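Local coordinates for protein putative oxidoreductase (PDB 3NX4) that binds NADP and probably catalyses the NADPH-dependent reduction of acryloyl-CoA as a medium-chain dehydrogenase/reductase, at residues G179-S182 with T183-Y186; S118-A121 with M122-G125; K284-E288 with S289-Q293. All coordinates share one frame; numbering follows the deposited sequence.

Contact 1 (G179-S182 with T183-Y186); sequences GRES and THGY. With NAP (NADP nicotinamide-adenine-dinucleotide phosphate), chain C.
The methyl CG2 of T183 lies over one face of the R180 guanidinium, 3.6 Å from NH2 and displaced toward the rim, while phosphate oxygen O3X of the NADP sits at the edge of the same group. The second flat group, the H184 imidazole, carries E181 on one face: CA of E181 stands 4.0 Å from the ring centroid in a CH-pi contact, and the carboxylate reaches the ring too, its plane turned 43° from that of the imidazole. T183 OG1 is in the ring plane at the H184 edge. The bend of the E181 chain at chi2 (78°) brings OE1 back to within 3.5 Å of H184 CE1, although the side chain starts out away from the helix. Between the two flat groups the carbonyl oxygen of R180 is gripped twice by T183. OG1 donates to R180 O at 2.9 Å in the carbonyl plane, whereas T183 N, 3.2 Å from R180 O, comes from well above that plane. OG1 can reach it because chi1 of T183 (67°) tucks the hydroxyl between its own N and carbonyl carbon; the same hydroxyl also pairs with S178. A weak bond from H184 N to E181 O follows, and a water bridges E181 O to G185 N. R180 NE donates to O3X of the NADP at 2.7 Å, and G179 N gives a nearly straight bond to O2X (2.8 Å). R180 NH2 is held by S156 and V315, so the guanidinium is fixed at several points beside the phosphate. This is the turn after the second strand of a Rossmann fold, leading into helix 184-190, where an arginine and a backbone N-H bind the 2'-phosphate that distinguishes NADP from NAD.

Contact 2 (S118-A121 with M122-G125); sequences SRNA and MIIG
I123 CD1 touches both R119 and N120 one turn back on helix 118-140, a helix that runs beside the GroES-like sheet of this medium-chain dehydrogenase/reductase. The methyl lies 3.6 Å from R119 NH1 and 3.5 Å from N120 OD1; N120 and I123 run side by side and point the same way, whereas R119 crosses I123 at a slant. With CG1 of I123 beside its backbone N (chi1 -66°) and CD1 extended beyond it, the branch reaches back toward these polar ends. R119 is extended from CG to NE, and its NH2 forms a salt bridge with E297. On another side M122, present as selenomethionine, bends twice and turns CE back to A121 O, while its chain packs on D64, A66 and W36. Beneath the side chains, R119 O accepts from M122 N and, in the carbonyl plane, from I123 N at 3.1 Å. Farther out, R318 takes the carbonyl oxygens of M122 and I123, tying the helix to strand 318-322. G125 N donates to A121 O at 2.9 Å, and beyond it the chain turns to positive phi (59°), which suits glycine.

Contact 3 (K284-E288 with S289-Q293); sequences KDLPE and SFYAQ
L286 and F290 cross at a slant, the two leucine methyls dividing the work. CD2 lies over a face of the phenyl ring in a CH-pi contact, 4.0 Å from the centroid and 18° off the normal, while CD1 sits nearer the rim on the same side, 3.6 Å from F290 CD2. CD1 also touches Y291, 4.0 Å from its CZ, so one methyl touches two consecutive aromatic residues. The rings leave the helix in different directions: F290 has CG anti to its N (chi1 168°), Y291 has it beside N (chi1 -57°), and CD2 of F290 then stands above the tyrosine face. At the in-plane edge of Y291 lie E288 CA and a water. That water lies 2.7 Å from Y291 OH and is also bonded to L286 O, joining the phenol to the backbone of the connecting turn. P287 runs aslant to F290, its CG 4.2 Å from F290 CB, and its CB packs on the S289 hydroxyl at 3.7 Å. In the backbone, F290 N donates to P287 O at 2.9 Å from well above the carbonyl plane, and a weak bond joins Y291 N to E288 O. Before the turn, K284 NZ makes a salt bridge with D285 OD1, and the D285 carboxylate is also paired with R281 and K169. Beyond the two segments F290 packs against T162 and A165 of helix 158-169, and Y291 against N120, I123 and I124 of helix 118-140. The arrangement is a short proline-containing link between two helices, in which L286 leaves the helical conformation and P287 precedes the next helix; it connects helix 272-285 to helix 288-294 and packs between a helix of the Rossmann domain and helix 118-140.

Contact 2 is buried, contact 3 is partly buried and contact 1 lies at the surface. Contacts 2 and 3 meet directly: I124 packs on L286, and helix 118-140 and the link at 284-293 share one largely non-polar interface. Contact 1 stands apart from contact 2, their nearest atoms about 9 Å away, but Y186 touches the backbone of Q293 in contact 3. The chemistry changes with place: polar and charged at the cofactor phosphate in contact 1, aliphatic with an outward-reaching arginine in contact 2, mainly aromatic and aliphatic, with a salt bridge at its start, in contact 3. Of the three, only contact 1 bonds to NADP.

Contact 1 (G179-S182 with T183-Y186)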
ATOM      1  N   GLY A 179      12.615  13.294 -16.426  1.00 28.62           N
ATOM      2  CA  GLY A 179      12.625  14.742 -16.543  1.00 28.69           C
ATOM      3  C   GLY A 179      13.731  15.226 -17.476  1.00 32.27           C
ATOM      4  O   GLY A 179      13.999  16.424 -17.556  1.00 29.18           O
ATOM      5  N   ARG A 180      14.372  14.301 -18.188  1.00 26.39           N
ATOM      6  CA  ARG A 180      15.458  14.680 -19.095  1.00 35.56           C
ATOM      7  C   ARG A 180      15.272  14.113 -20.497  1.00 34.73           C
ATOM      8  O   ARG A 180      15.304  12.901 -20.694  1.00 39.36           O
ATOM      9  CB  ARG A 180      16.815  14.220 -18.539  1.00 32.45           C
ATOM     10  CG  ARG A 180      17.219  14.857 -17.210  1.00 35.04           C
ATOM     11  CD  ARG A 180      18.594  14.347 -16.746  1.00 35.25           C
ATOM     12  NE  ARG A 180      18.552  12.933 -16.372  1.00 38.95           N
ATOM     13  CZ  ARG A 180      19.607  12.117 -16.370  1.00 44.42           C
ATOM     14  NH1 ARG A 180      20.806  12.561 -16.738  1.00 35.24           N
ATOM     15  NH2 ARG A 180      19.460  10.847 -16.015  1.00 39.43           N
ATOM     16  N   GLU A 181      15.103  14.994 -21.476  1.00 29.01           N
ATOM     17  CA  GLU A 181      14.961  14.569 -22.856  1.00 29.42           C
ATOM     18  C   GLU A 181      16.180  13.763 -23.360  1.00 29.61           C
ATOM     19  O   GLU A 181      16.072  12.950 -24.276  1.00 33.43           O
ATOM     20  CB  GLU A 181      14.767  15.798 -23.740  1.00 32.37           C
ATOM     21  CG  GLU A 181      14.352  15.470 -25.142  1.00 44.08           C
ATOM     22  CD  GLU A 181      12.888  15.126 -25.216  1.00 51.92           C
ATOM     23  OE1 GLU A 181      12.162  15.478 -24.264  1.00 53.47           O
ATOM     24  OE2 GLU A 181      12.466  14.504 -26.214  1.00 56.62           O
ATOM     25  N   SER A 182      17.337  13.989 -22.760  1.00 24.47           N
ATOM     26  CA  SER A 182      18.558  13.353 -23.245  1.00 33.30           C
ATOM     27  C   SER A 182      18.608  11.848 -22.974  1.00 34.07           C
ATOM     28  O   SER A 182      19.431  11.132 -23.554  1.00 31.03           O
ATOM     29  CB  SER A 182      19.787  14.035 -22.647  1.00 36.78           C
ATOM     30  OG  SER A 182      19.836  13.869 -21.242  1.00 34.85           O
ATOM     31  N   THR A 183      17.735  11.369 -22.089  1.00 34.99           N
ATOM     32  CA  THR A 183      17.739   9.959 -21.703  1.00 29.83           C
ATOM     33  C   THR A 183      16.812   9.114 -22.575  1.00 31.95           C
ATOM     34  O   THR A 183      16.754   7.896 -22.419  1.00 33.19           O
ATOM     35  CB  THR A 183      17.229   9.763 -20.252  1.00 33.93           C
ATOM     36  OG1 THR A 183      15.840  10.113 -20.202  1.00 31.82           O
ATOM     37  CG2 THR A 183      18.003  10.626 -19.275  1.00 32.24           C
ATOM     38  N   HIS A 184      16.062   9.745 -23.475  1.00 31.02           N
ATOM     39  CA  HIS A 184      14.998   9.007 -24.165  1.00 32.96           C
ATOM     40  C   HIS A 184      15.478   7.833 -25.019  1.00 33.76           C
ATOM     41  O   HIS A 184      14.862   6.764 -25.004  1.00 33.32           O
ATOM     42  CB  HIS A 184      14.084   9.946 -24.964  1.00 35.30           C
ATOM     43  CG  HIS A 184      13.222  10.809 -24.096  1.00 36.68           C
ATOM     44  ND1 HIS A 184      12.057  11.398 -24.544  1.00 35.97           N
ATOM     45  CD2 HIS A 184      13.355  11.174 -22.799  1.00 29.26           C
ATOM     46  CE1 HIS A 184      11.512  12.092 -23.561  1.00 34.30           C
ATOM     47  NE2 HIS A 184      12.281  11.976 -22.493  1.00 35.96           N
ATOM     48  N   GLY A 185      16.561   8.028 -25.767  1.00 30.93           N
ATOM     49  CA  GLY A 185      17.103   6.956 -26.583  1.00 34.17           C
ATOM     50  C   GLY A 185      17.589   5.799 -25.720  1.00 34.24           C
ATOM     51  O   GLY A 185      17.405   4.626 -26.047  1.00 34.85           O
ATOM     52  N   TYR A 186      18.220   6.135 -24.604  1.00 26.26           N
ATOM     53  CA  TYR A 186      18.728   5.135 -23.687  1.00 27.64           C
ATOM     54  C   TYR A 186      17.552   4.323 -23.119  1.00 31.22           C
ATOM     55  O   TYR A 186      17.612   3.097 -23.053  1.00 25.71           O
ATOM     56  CB  TYR A 186      19.535   5.826 -22.584  1.00 28.59           C
ATOM     57  CG  TYR A 186      19.825   4.976 -21.366  1.00 32.10           C
ATOM     58  CD1 TYR A 186      20.814   3.993 -21.394  1.00 32.41           C
ATOM     59  CD2 TYR A 186      19.137   5.177 -20.176  1.00 30.95           C
ATOM     60  CE1 TYR A 186      21.090   3.221 -20.268  1.00 28.98           C
ATOM     61  CE2 TYR A 186      19.400   4.400 -19.047  1.00 24.67           C
ATOM     62  CZ  TYR A 186      20.376   3.433 -19.101  1.00 29.22           C
ATOM     63  OH  TYR A 186      20.640   2.679 -17.978  1.00 27.24           O
TER
HETATM   64  PA  NAP C 330      19.313   7.495  -9.347  1.00 31.99           P
HETATM   65  O1A NAP C 330      20.149   6.638 -10.204  1.00 26.49           O
HETATM   66  O2A NAP C 330      19.837   8.824  -8.991  1.00 27.01           O
HETATM   67  O5B NAP C 330      17.842   7.615  -9.959  1.00 29.04           O
HETATM   68  C5B NAP C 330      16.988   8.617  -9.481  1.00 27.15           C
HETATM   69  C4B NAP C 330      16.254   9.136 -10.709  1.00 28.79           C
HETATM   70  O4B NAP C 330      15.225   9.990 -10.290  1.00 28.76           O
HETATM   71  C3B NAP C 330      17.160   9.959 -11.628  1.00 34.01           C
HETATM   72  O3B NAP C 330      17.728   9.141 -12.633  1.00 30.15           O
HETATM   73  C2B NAP C 330      16.199  10.963 -12.235  1.00 29.24           C
HETATM   74  O2B NAP C 330      15.629  10.360 -13.372  1.00 29.76           O
HETATM   75  C1B NAP C 330      15.107  11.086 -11.186  1.00 33.31           C
HETATM   76  N9A NAP C 330      15.242  12.317 -10.393  1.00 30.79           N
HETATM   77  C8A NAP C 330      16.384  12.821  -9.820  1.00 39.82           C
HETATM   78  N7A NAP C 330      16.052  13.955  -9.155  1.00 40.75           N
HETATM   79  C5A NAP C 330      14.726  14.166  -9.285  1.00 37.44           C
HETATM   80  C6A NAP C 330      13.879  15.163  -8.819  1.00 42.47           C
HETATM   81  N6A NAP C 330      14.341  16.166  -8.083  1.00 52.13           N
HETATM   82  N1A NAP C 330      12.542  15.101  -9.123  1.00 41.38           N
HETATM   83  C2A NAP C 330      12.047  14.067  -9.888  1.00 40.75           C
HETATM   84  N3A NAP C 330      12.892  13.082 -10.357  1.00 36.41           N
HETATM   85  C4A NAP C 330      14.208  13.138 -10.060  1.00 32.99           C
HETATM   86  O3  NAP C 330      19.023   6.733  -7.951  1.00 29.03           O
HETATM   87  PN  NAP C 330      18.867   5.166  -7.657  1.00 30.80           P
HETATM   88  O1N NAP C 330      20.133   4.613  -7.124  1.00 30.99           O
HETATM   89  O2N NAP C 330      18.265   4.563  -8.869  1.00 25.55           O
HETATM   90  O5D NAP C 330      17.776   5.255  -6.475  1.00 33.41           O
HETATM   91  C5D NAP C 330      16.505   5.783  -6.771  1.00 38.30           C
HETATM   92  C4D NAP C 330      15.780   6.120  -5.478  1.00 37.89           C
HETATM   93  O4D NAP C 330      15.535   4.920  -4.786  1.00 37.65           O
HETATM   94  C3D NAP C 330      16.633   6.979  -4.560  1.00 41.24           C
HETATM   95  O3D NAP C 330      15.799   7.888  -3.876  1.00 37.40           O
HETATM   96  C2D NAP C 330      17.223   5.994  -3.577  1.00 47.46           C
HETATM   97  O2D NAP C 330      17.459   6.591  -2.326  1.00 48.88           O
HETATM   98  C1D NAP C 330      16.098   4.983  -3.493  1.00 42.09           C
HETATM   99  N1N NAP C 330      16.526   3.636  -3.093  1.00 43.08           N
HETATM  100  C2N NAP C 330      16.011   3.120  -1.939  1.00 45.31           C
HETATM  101  C3N NAP C 330      16.351   1.841  -1.507  1.00 45.23           C
HETATM  102  C7N NAP C 330      15.389   1.158  -0.574  1.00 43.84           C
HETATM  103  O7N NAP C 330      15.866   0.259   0.394  1.00 45.43           O
HETATM  104  N7N NAP C 330      14.095   1.432  -0.691  1.00 30.44           N
HETATM  105  C4N NAP C 330      17.234   1.082  -2.276  1.00 43.24           C
HETATM  106  C5N NAP C 330      17.753   1.621  -3.461  1.00 42.25           C
HETATM  107  C6N NAP C 330      17.380   2.902  -3.865  1.00 36.80           C
HETATM  108  P2B NAP C 330      15.250  11.244 -14.677  1.00 31.82           P
HETATM  109  O1X NAP C 330      15.008  10.277 -15.804  1.00 27.70           O
HETATM  110  O2X NAP C 330      13.995  12.038 -14.403  1.00 31.54           O
HETATM  111  O3X NAP C 330      16.411  12.154 -14.976  1.00 36.30           O
HETATM  112  O   HOH W   1      17.490  10.960 -26.333  1.00 38.95           O
HETATM  113  O   HOH W   2      19.554   8.825 -24.588  1.00 30.50           O

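Contact 2 (S118-A121 with M122-G125)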
ATOM      1  N   SER A 118      31.104 -11.648 -10.655  1.00 33.51           N
ATOM      2  CA  SER A 118      31.322 -10.681  -9.588  1.00 32.65           C
ATOM      3  C   SER A 118      31.101  -9.249 -10.110  1.00 31.58           C
ATOM      4  O   SER A 118      30.483  -8.416  -9.439  1.00 31.22           O
ATOM      5  CB  SER A 118      32.748 -10.858  -9.031  1.00 42.40           C
ATOM      6  OG  SER A 118      32.999 -10.001  -7.935  1.00 45.99           O
ATOM      7  N   ARG A 119      31.585  -8.972 -11.322  1.00 31.94           N
ATOM      8  CA  ARG A 119      31.426  -7.648 -11.924  1.00 33.26           C
ATOM      9  C   ARG A 119      29.949  -7.321 -12.174  1.00 35.16           C
ATOM     10  O   ARG A 119      29.473  -6.221 -11.870  1.00 32.39           O
ATOM     11  CB  ARG A 119      32.244  -7.532 -13.228  1.00 32.39           C
ATOM     12  CG  ARG A 119      32.201  -6.137 -13.873  1.00 33.40           C
ATOM     13  CD  ARG A 119      33.034  -6.087 -15.160  1.00 34.18           C
ATOM     14  NE  ARG A 119      33.141  -4.728 -15.685  1.00 36.98           N
ATOM     15  CZ  ARG A 119      32.309  -4.190 -16.580  1.00 43.81           C
ATOM     16  NH1 ARG A 119      31.304  -4.900 -17.073  1.00 37.68           N
ATOM     17  NH2 ARG A 119      32.495  -2.942 -16.999  1.00 37.13           N
ATOM     18  N   ASN A 120      29.217  -8.284 -12.717  1.00 33.90           N
ATOM     19  CA  ASN A 120      27.796  -8.071 -12.978  1.00 31.43           C
ATOM     20  C   ASN A 120      26.950  -7.935 -11.720  1.00 30.37           C
ATOM     21  O   ASN A 120      25.931  -7.241 -11.728  1.00 29.05           O
ATOM     22  CB  ASN A 120      27.241  -9.148 -13.904  1.00 30.15           C
ATOM     23  CG  ASN A 120      27.686  -8.945 -15.346  1.00 32.89           C
ATOM     24  OD1 ASN A 120      28.153  -7.866 -15.705  1.00 35.58           O
ATOM     25  ND2 ASN A 120      27.546  -9.974 -16.173  1.00 34.34           N
ATOM     26  N   ALA A 121      27.384  -8.588 -10.643  1.00 30.59           N
ATOM     27  CA  ALA A 121      26.688  -8.515  -9.366  1.00 28.34           C
ATOM     28  C   ALA A 121      26.640  -7.074  -8.880  1.00 30.37           C
ATOM     29  O   ALA A 121      25.680  -6.655  -8.233  1.00 29.10           O
ATOM     30  CB  ALA A 121      27.383  -9.412  -8.320  1.00 24.13           C
HETATM   31  N   MSE A 122      27.684  -6.317  -9.197  1.00 27.74           N
HETATM   32  CA  MSE A 122      27.791  -4.931  -8.747  1.00 30.72           C
HETATM   33  C   MSE A 122      27.189  -3.934  -9.746  1.00 29.88           C
HETATM   34  O   MSE A 122      26.738  -2.858  -9.356  1.00 31.40           O
HETATM   35  CB  MSE A 122      29.241  -4.576  -8.416  1.00 25.48           C
HETATM   36  CG  MSE A 122      29.735  -5.247  -7.121  1.00 23.38           C
HETATM   37 SE   MSE A 122      28.676  -4.622  -5.618  0.75 33.11          SE
HETATM   38  CE  MSE A 122      27.520  -6.185  -5.353  1.00 28.00           C
ATOM     39  N   ILE A 123      27.172  -4.287 -11.023  1.00 24.01           N
ATOM     40  CA  ILE A 123      26.371  -3.510 -11.969  1.00 22.93           C
ATOM     41  C   ILE A 123      24.921  -3.518 -11.476  1.00 28.81           C
ATOM     42  O   ILE A 123      24.227  -2.503 -11.529  1.00 26.55           O
ATOM     43  CB  ILE A 123      26.481  -4.043 -13.408  1.00 29.09           C
ATOM     44  CG1 ILE A 123      27.918  -3.840 -13.929  1.00 28.86           C
ATOM     45  CG2 ILE A 123      25.450  -3.329 -14.335  1.00 28.09           C
ATOM     46  CD1 ILE A 123      28.160  -4.378 -15.317  1.00 31.31           C
ATOM     47  N   ILE A 124      24.480  -4.664 -10.962  1.00 29.21           N
ATOM     48  CA  ILE A 124      23.167  -4.746 -10.324  1.00 26.16           C
ATOM     49  C   ILE A 124      23.158  -3.931  -9.033  1.00 28.65           C
ATOM     50  O   ILE A 124      22.439  -2.929  -8.929  1.00 27.05           O
ATOM     51  CB  ILE A 124      22.770  -6.203 -10.045  1.00 32.85           C
ATOM     52  CG1 ILE A 124      22.611  -6.961 -11.366  1.00 27.82           C
ATOM     53  CG2 ILE A 124      21.467  -6.273  -9.218  1.00 27.41           C
ATOM     54  CD1 ILE A 124      22.566  -8.475 -11.182  1.00 29.47           C
ATOM     55  N   GLY A 125      23.960  -4.349  -8.054  1.00 27.77           N
ATOM     56  CA  GLY A 125      24.093  -3.616  -6.806  1.00 31.96           C
ATOM     57  C   GLY A 125      22.774  -3.461  -6.054  1.00 26.23           C
ATOM     58  O   GLY A 125      21.805  -4.155  -6.331  1.00 27.09           O
TER

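Contact 3 (K284-E288 with S289-Q293)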
ATOM      1  N   LYS A 284      18.276 -14.795 -13.753  1.00 32.90           N
ATOM      2  CA  LYS A 284      17.388 -15.323 -14.778  1.00 39.43           C
ATOM      3  C   LYS A 284      16.798 -14.240 -15.681  1.00 39.74           C
ATOM      4  O   LYS A 284      16.676 -14.438 -16.890  1.00 35.79           O
ATOM      5  CB  LYS A 284      16.264 -16.140 -14.126  1.00 51.16           C
ATOM      6  CG  LYS A 284      15.251 -16.708 -15.105  1.00 60.71           C
ATOM      7  CD  LYS A 284      14.178 -17.523 -14.387  1.00 68.86           C
ATOM      8  CE  LYS A 284      13.295 -16.652 -13.486  1.00 71.09           C
ATOM      9  NZ  LYS A 284      12.282 -15.837 -14.231  1.00 63.11           N
ATOM     10  N   ASP A 285      16.443 -13.097 -15.101  1.00 33.43           N
ATOM     11  CA  ASP A 285      15.579 -12.140 -15.790  1.00 34.78           C
ATOM     12  C   ASP A 285      16.257 -10.928 -16.446  1.00 37.21           C
ATOM     13  O   ASP A 285      15.643 -10.260 -17.283  1.00 39.46           O
ATOM     14  CB  ASP A 285      14.439 -11.694 -14.866  1.00 33.26           C
ATOM     15  CG  ASP A 285      13.471 -12.820 -14.569  1.00 33.33           C
ATOM     16  OD1 ASP A 285      13.438 -13.789 -15.351  1.00 34.25           O
ATOM     17  OD2 ASP A 285      12.739 -12.741 -13.565  1.00 37.99           O
ATOM     18  N   LEU A 286      17.501 -10.633 -16.080  1.00 31.19           N
ATOM     19  CA  LEU A 286      18.239  -9.564 -16.769  1.00 31.84           C
ATOM     20  C   LEU A 286      18.960 -10.094 -18.000  1.00 34.82           C
ATOM     21  O   LEU A 286      19.768 -11.013 -17.902  1.00 34.58           O
ATOM     22  CB  LEU A 286      19.257  -8.892 -15.852  1.00 35.56           C
ATOM     23  CG  LEU A 286      18.834  -7.777 -14.906  1.00 39.16           C
ATOM     24  CD1 LEU A 286      20.069  -7.220 -14.216  1.00 35.12           C
ATOM     25  CD2 LEU A 286      18.106  -6.668 -15.659  1.00 31.27           C
ATOM     26  N   PRO A 287      18.683  -9.501 -19.172  1.00 43.20           N
ATOM     27  CA  PRO A 287      19.404  -9.887 -20.391  1.00 43.06           C
ATOM     28  C   PRO A 287      20.869  -9.468 -20.330  1.00 37.94           C
ATOM     29  O   PRO A 287      21.186  -8.469 -19.682  1.00 40.49           O
ATOM     30  CB  PRO A 287      18.682  -9.100 -21.492  1.00 45.19           C
ATOM     31  CG  PRO A 287      18.079  -7.928 -20.792  1.00 46.57           C
ATOM     32  CD  PRO A 287      17.712  -8.418 -19.410  1.00 39.32           C
ATOM     33  N   GLU A 288      21.741 -10.222 -21.000  1.00 38.93           N
ATOM     34  CA  GLU A 288      23.162  -9.897 -21.069  1.00 45.85           C
ATOM     35  C   GLU A 288      23.380  -8.466 -21.552  1.00 43.53           C
ATOM     36  O   GLU A 288      24.282  -7.765 -21.089  1.00 36.10           O
ATOM     37  CB  GLU A 288      23.879 -10.869 -22.013  1.00 63.90           C
ATOM     38  CG  GLU A 288      25.191 -10.340 -22.575  1.00 81.21           C
ATOM     39  CD  GLU A 288      26.206 -10.007 -21.495  1.00 94.85           C
ATOM     40  OE1 GLU A 288      26.449 -10.870 -20.620  1.00101.55           O
ATOM     41  OE2 GLU A 288      26.754  -8.881 -21.517  1.00 93.61           O
ATOM     42  N   SER A 289      22.539  -8.034 -22.485  1.00 38.64           N
ATOM     43  CA  SER A 289      22.662  -6.705 -23.054  1.00 36.72           C
ATOM     44  C   SER A 289      22.554  -5.608 -21.996  1.00 40.73           C
ATOM     45  O   SER A 289      23.087  -4.515 -22.180  1.00 38.64           O
ATOM     46  CB  SER A 289      21.604  -6.495 -24.141  1.00 38.98           C
ATOM     47  OG  SER A 289      20.305  -6.474 -23.582  1.00 39.58           O
ATOM     48  N   PHE A 290      21.856  -5.888 -20.896  1.00 35.15           N
ATOM     49  CA  PHE A 290      21.620  -4.866 -19.878  1.00 30.86           C
ATOM     50  C   PHE A 290      22.923  -4.391 -19.237  1.00 33.10           C
ATOM     51  O   PHE A 290      23.137  -3.195 -19.046  1.00 32.25           O
ATOM     52  CB  PHE A 290      20.682  -5.384 -18.776  1.00 31.54           C
ATOM     53  CG  PHE A 290      20.633  -4.493 -17.575  1.00 27.91           C
ATOM     54  CD1 PHE A 290      19.831  -3.361 -17.571  1.00 35.35           C
ATOM     55  CD2 PHE A 290      21.401  -4.773 -16.455  1.00 28.73           C
ATOM     56  CE1 PHE A 290      19.793  -2.526 -16.468  1.00 28.55           C
ATOM     57  CE2 PHE A 290      21.368  -3.943 -15.353  1.00 34.27           C
ATOM     58  CZ  PHE A 290      20.561  -2.818 -15.360  1.00 29.38           C
ATOM     59  N   TYR A 291      23.777  -5.344 -18.892  1.00 31.09           N
ATOM     60  CA  TYR A 291      25.023  -5.050 -18.189  1.00 32.38           C
ATOM     61  C   TYR A 291      25.918  -4.115 -19.018  1.00 41.23           C
ATOM     62  O   TYR A 291      26.532  -3.186 -18.491  1.00 38.10           O
ATOM     63  CB  TYR A 291      25.751  -6.355 -17.846  1.00 32.75           C
ATOM     64  CG  TYR A 291      24.912  -7.312 -17.015  1.00 35.22           C
ATOM     65  CD1 TYR A 291      24.765  -7.128 -15.649  1.00 32.02           C
ATOM     66  CD2 TYR A 291      24.264  -8.396 -17.604  1.00 36.33           C
ATOM     67  CE1 TYR A 291      23.992  -7.998 -14.888  1.00 33.97           C
ATOM     68  CE2 TYR A 291      23.497  -9.276 -16.852  1.00 33.19           C
ATOM     69  CZ  TYR A 291      23.358  -9.072 -15.492  1.00 35.55           C
ATOM     70  OH  TYR A 291      22.593  -9.947 -14.725  1.00 33.97           O
ATOM     71  N   ALA A 292      25.972  -4.356 -20.321  1.00 41.22           N
ATOM     72  CA  ALA A 292      26.691  -3.469 -21.231  1.00 42.36           C
ATOM     73  C   ALA A 292      26.045  -2.074 -21.371  1.00 42.55           C
ATOM     74  O   ALA A 292      26.736  -1.058 -21.340  1.00 42.53           O
ATOM     75  CB  ALA A 292      26.837  -4.133 -22.593  1.00 43.76           C
ATOM     76  N   GLN A 293      24.724  -2.018 -21.520  1.00 32.26           N
ATOM     77  CA  GLN A 293      24.040  -0.735 -21.738  1.00 35.48           C
ATOM     78  C   GLN A 293      24.033   0.193 -20.519  1.00 34.25           C
ATOM     79  O   GLN A 293      24.133   1.409 -20.657  1.00 33.67           O
ATOM     80  CB  GLN A 293      22.581  -0.964 -22.164  1.00 42.26           C
ATOM     81  CG  GLN A 293      22.411  -1.594 -23.534  1.00 56.99           C
ATOM     82  CD  GLN A 293      20.951  -1.880 -23.857  1.00 63.94           C
ATOM     83  OE1 GLN A 293      20.095  -1.856 -22.977  1.00 65.18           O
ATOM     84  NE2 GLN A 293      20.666  -2.155 -25.121  1.00 67.24           N
TER
HETATM   85  O   HOH W   3      21.317 -12.026 -15.974  1.00 36.66           O